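Local coordinates for protein cellulose hydrolase (Bacillus licheniformis, PDB 4YZT) that hydrolyses internal beta-1,4-glucosidic bonds of cellulose as a three-module family 5 endoglucanase and binds cellotetraose, at residues Phe68-Pro74 / Pro301-Asp305. Numbering follows the deposited sequence.
With BGC (beta-D-glucopyranose), chain B; BGC (beta-D-glucopyranose), chain C.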
loop_
_atom_site.group_PDB
_atom_site.type_symbol
_atom_site.label_atom_id
_atom_site.label_comp_id
_atom_site.label_asym_id
_atom_site.label_seq_id
_atom_site.Cartn_x
_atom_site.Cartn_y
_atom_site.Cartn_z
ATOM N N PHE A 68 -15.414 2.710 -3.318
ATOM C CA PHE A 68 -14.648 1.957 -4.322
ATOM C C PHE A 68 -15.606 1.340 -5.337
ATOM O O PHE A 68 -16.711 0.925 -4.985
ATOM C CB PHE A 68 -13.763 0.895 -3.662
ATOM C CG PHE A 68 -12.661 1.494 -2.846
ATOM C CD1 PHE A 68 -11.468 1.866 -3.451
ATOM C CD2 PHE A 68 -12.841 1.748 -1.493
ATOM C CE1 PHE A 68 -10.441 2.451 -2.712
ATOM C CE2 PHE A 68 -11.821 2.331 -0.751
ATOM C CZ PHE A 68 -10.627 2.683 -1.371
ATOM N N LYS A 69 -15.199 1.316 -6.600
ATOM C CA LYS A 69 -16.039 0.731 -7.647
ATOM C C LYS A 69 -15.677 -0.731 -7.933
ATOM O O LYS A 69 -16.469 -1.483 -8.505
ATOM C CB LYS A 69 -15.938 1.542 -8.936
ATOM C CG LYS A 69 -16.542 2.934 -8.840
ATOM C CD LYS A 69 -16.533 3.593 -10.211
ATOM C CE LYS A 69 -17.007 5.034 -10.166
ATOM N NZ LYS A 69 -16.917 5.641 -11.529
ATOM N N SER A 70 -14.475 -1.138 -7.558
ATOM C CA SER A 70 -14.060 -2.512 -7.828
ATOM C C SER A 70 -13.257 -3.095 -6.668
ATOM O O SER A 70 -12.685 -2.357 -5.870
ATOM C CB SER A 70 -13.243 -2.587 -9.127
ATOM O OG SER A 70 -12.058 -1.813 -9.038
ATOM N N VAL A 71 -13.264 -4.422 -6.558
ATOM C CA VAL A 71 -12.454 -5.112 -5.573
ATOM C C VAL A 71 -11.680 -6.242 -6.242
ATOM O O VAL A 71 -12.165 -6.889 -7.170
ATOM C CB VAL A 71 -13.298 -5.677 -4.391
ATOM C CG1 VAL A 71 -14.102 -4.558 -3.724
ATOM C CG2 VAL A 71 -14.219 -6.801 -4.845
ATOM N N ARG A 72 -10.460 -6.446 -5.771
ATOM C CA ARG A 72 -9.654 -7.590 -6.170
ATOM C C ARG A 72 -9.616 -8.588 -5.030
ATOM O O ARG A 72 -9.335 -8.222 -3.895
ATOM C CB ARG A 72 -8.237 -7.152 -6.548
ATOM C CG ARG A 72 -7.264 -8.276 -6.901
ATOM C CD ARG A 72 -6.116 -7.644 -7.666
ATOM N NE ARG A 72 -5.065 -8.528 -8.183
ATOM C CZ ARG A 72 -3.900 -8.777 -7.583
ATOM N NH1 ARG A 72 -3.636 -8.290 -6.368
ATOM N NH2 ARG A 72 -2.993 -9.549 -8.190
ATOM N N ILE A 73 -9.924 -9.843 -5.337
ATOM C CA ILE A 73 -9.962 -10.895 -4.326
ATOM C C ILE A 73 -8.868 -11.908 -4.625
ATOM O O ILE A 73 -9.073 -12.855 -5.391
ATOM C CB ILE A 73 -11.349 -11.603 -4.270
ATOM C CG1 ILE A 73 -12.470 -10.582 -4.040
ATOM C CG2 ILE A 73 -11.387 -12.670 -3.178
ATOM C CD1 ILE A 73 -13.870 -11.143 -4.250
ATOM N N PRO A 74 -7.679 -11.688 -4.050
ATOM C CA PRO A 74 -6.606 -12.662 -4.261
ATOM C C PRO A 74 -6.932 -13.975 -3.579
ATOM O O PRO A 74 -7.424 -13.977 -2.449
ATOM C CB PRO A 74 -5.370 -11.982 -3.641
ATOM C CG PRO A 74 -5.875 -10.936 -2.759
ATOM C CD PRO A 74 -7.215 -10.494 -3.313
ATOM N N PRO A 301 -6.564 1.909 -11.080
ATOM C CA PRO A 301 -5.695 1.687 -9.922
ATOM C C PRO A 301 -6.389 0.889 -8.822
ATOM O O PRO A 301 -7.444 1.306 -8.317
ATOM C CB PRO A 301 -5.370 3.113 -9.455
ATOM C CG PRO A 301 -6.582 3.925 -9.852
ATOM C CD PRO A 301 -7.231 3.224 -11.041
ATOM N N MET A 302 -5.801 -0.246 -8.452
ATOM C CA MET A 302 -6.362 -1.052 -7.365
ATOM C C MET A 302 -5.421 -1.040 -6.154
ATOM O O MET A 302 -4.274 -1.476 -6.237
ATOM C CB MET A 302 -6.637 -2.485 -7.851
ATOM C CG MET A 302 -7.497 -2.523 -9.135
ATOM S SD MET A 302 -8.302 -4.101 -9.499
ATOM C CE MET A 302 -9.635 -4.082 -8.296
ATOM N N TRP A 303 -5.930 -0.538 -5.027
ATOM C CA TRP A 303 -5.116 -0.236 -3.830
ATOM C C TRP A 303 -4.782 -1.496 -3.033
ATOM O O TRP A 303 -5.686 -2.279 -2.712
ATOM C CB TRP A 303 -5.904 0.749 -2.950
ATOM C CG TRP A 303 -5.169 1.613 -1.969
ATOM C CD1 TRP A 303 -3.820 1.818 -1.863
ATOM C CD2 TRP A 303 -5.780 2.427 -0.957
ATOM N NE1 TRP A 303 -3.560 2.708 -0.826
ATOM C CE2 TRP A 303 -4.750 3.098 -0.269
ATOM C CE3 TRP A 303 -7.103 2.649 -0.570
ATOM C CZ2 TRP A 303 -5.004 3.971 0.792
ATOM C CZ3 TRP A 303 -7.353 3.522 0.482
ATOM C CH2 TRP A 303 -6.307 4.158 1.155
ATOM N N TRP A 304 -3.509 -1.700 -2.713
ATOM C CA TRP A 304 -3.145 -2.857 -1.882
ATOM C C TRP A 304 -3.361 -2.557 -0.415
ATOM O O TRP A 304 -2.761 -1.636 0.155
ATOM C CB TRP A 304 -1.695 -3.305 -2.107
ATOM C CG TRP A 304 -1.354 -4.515 -1.254
ATOM C CD1 TRP A 304 -0.533 -4.558 -0.163
ATOM C CD2 TRP A 304 -1.863 -5.852 -1.426
ATOM N NE1 TRP A 304 -0.506 -5.840 0.362
ATOM C CE2 TRP A 304 -1.309 -6.650 -0.401
ATOM C CE3 TRP A 304 -2.733 -6.447 -2.350
ATOM C CZ2 TRP A 304 -1.589 -8.014 -0.278
ATOM C CZ3 TRP A 304 -3.010 -7.799 -2.227
ATOM C CH2 TRP A 304 -2.441 -8.568 -1.195
ATOM N N ASP A 305 -4.221 -3.364 0.193
ATOM C CA ASP A 305 -4.528 -3.243 1.607
ATOM C C ASP A 305 -4.415 -4.635 2.236
ATOM O O ASP A 305 -5.259 -5.507 1.996
ATOM C CB ASP A 305 -5.926 -2.644 1.778
ATOM C CG ASP A 305 -6.271 -2.344 3.226
ATOM O OD1 ASP A 305 -5.502 -2.745 4.126
ATOM O OD2 ASP A 305 -7.319 -1.701 3.466
HETATM C C2 BGC B . 2.088 -9.311 -3.816
HETATM C C3 BGC B . 1.406 -9.093 -2.512
HETATM C C4 BGC B . 2.319 -8.544 -1.507
HETATM C C5 BGC B . 2.908 -7.237 -2.037
HETATM C C6 BGC B . 3.800 -6.482 -1.090
HETATM C C1 BGC B . 2.663 -7.965 -4.167
HETATM O O1 BGC B . 3.031 -7.774 -5.500
HETATM O O2 BGC B . 1.145 -9.671 -4.874
HETATM O O3 BGC B . 0.724 -10.329 -2.014
HETATM O O4 BGC B . 1.568 -8.338 -0.257
HETATM O O5 BGC B . 3.687 -7.570 -3.230
HETATM O O6 BGC B . 4.963 -7.270 -0.886
HETATM C C2 BGC C . 1.606 -8.418 2.129
HETATM C C3 BGC C . 2.318 -8.981 3.319
HETATM C C4 BGC C . 2.425 -10.470 3.207
HETATM C C5 BGC C . 3.103 -10.864 1.907
HETATM C C6 BGC C . 3.148 -12.366 1.790
HETATM C C1 BGC C . 2.292 -8.832 0.852
HETATM O O2 BGC C . 1.532 -6.976 2.188
HETATM O O3 BGC C . 1.611 -8.572 4.531
HETATM O O4 BGC C . 3.210 -11.076 4.307
HETATM O O5 BGC C . 2.401 -10.306 0.732
HETATM O O6 BGC C . 3.961 -12.747 0.682
#
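Met302 reaches from its strand to the backbone and side chains of Ser70 to Arg72 and fills the tight end of this contact. Its methyl CE lies 3.4 Å from Ser70 OG, 3.6 Å from Arg72 N and 3.8 Å from Arg72 CB; the bend at the sulfur (chi3 75°) turns CE onto the strand. Ser70 OG is hydrogen-bonded to the carbonyl oxygen of Met31, and CE is its van der Waals neighbour. Beside this plug, Phe68 CZ meets the edge of the Trp303 indole at CE3, 3.6 Å away, the two rings inclined to one another, with Val327 of helix 321-330 touching both.

Strands 70-73 and 299-303 are the second and eighth of the (beta/alpha)8 barrel, separated by strand 34-36; the axes of 70-73 and 301-303 pass 7.8 Å apart at 60°, and side chains span the gap. Toward the C-terminal ends of the strands, where the substrate cleft of a TIM barrel lies, the packing slackens. Trp304 CZ3 stands 4.2 Å from Arg72 NH1, near the guanidinium plane, and Pro74 CG comes to the indole edge at a similarly loose distance. The extended Arg72 is held by salt bridges to Glu158 and Glu271 and a hydrogen bond to Asn161; Glu271 and Asn161 also hydrogen-bond to bound glucose.

A first torsion of -179° carries the Trp304 indole out to the sugars: one face meets the chain B glucose, whose C3 sits above the rim, while NE1 donates a 3.0 Å hydrogen bond to O2 of the chain C glucose. Replacing Trp304 with an alanine would probably leave that O2 without its indole donor and the chain B sugar without the ring face against its C3.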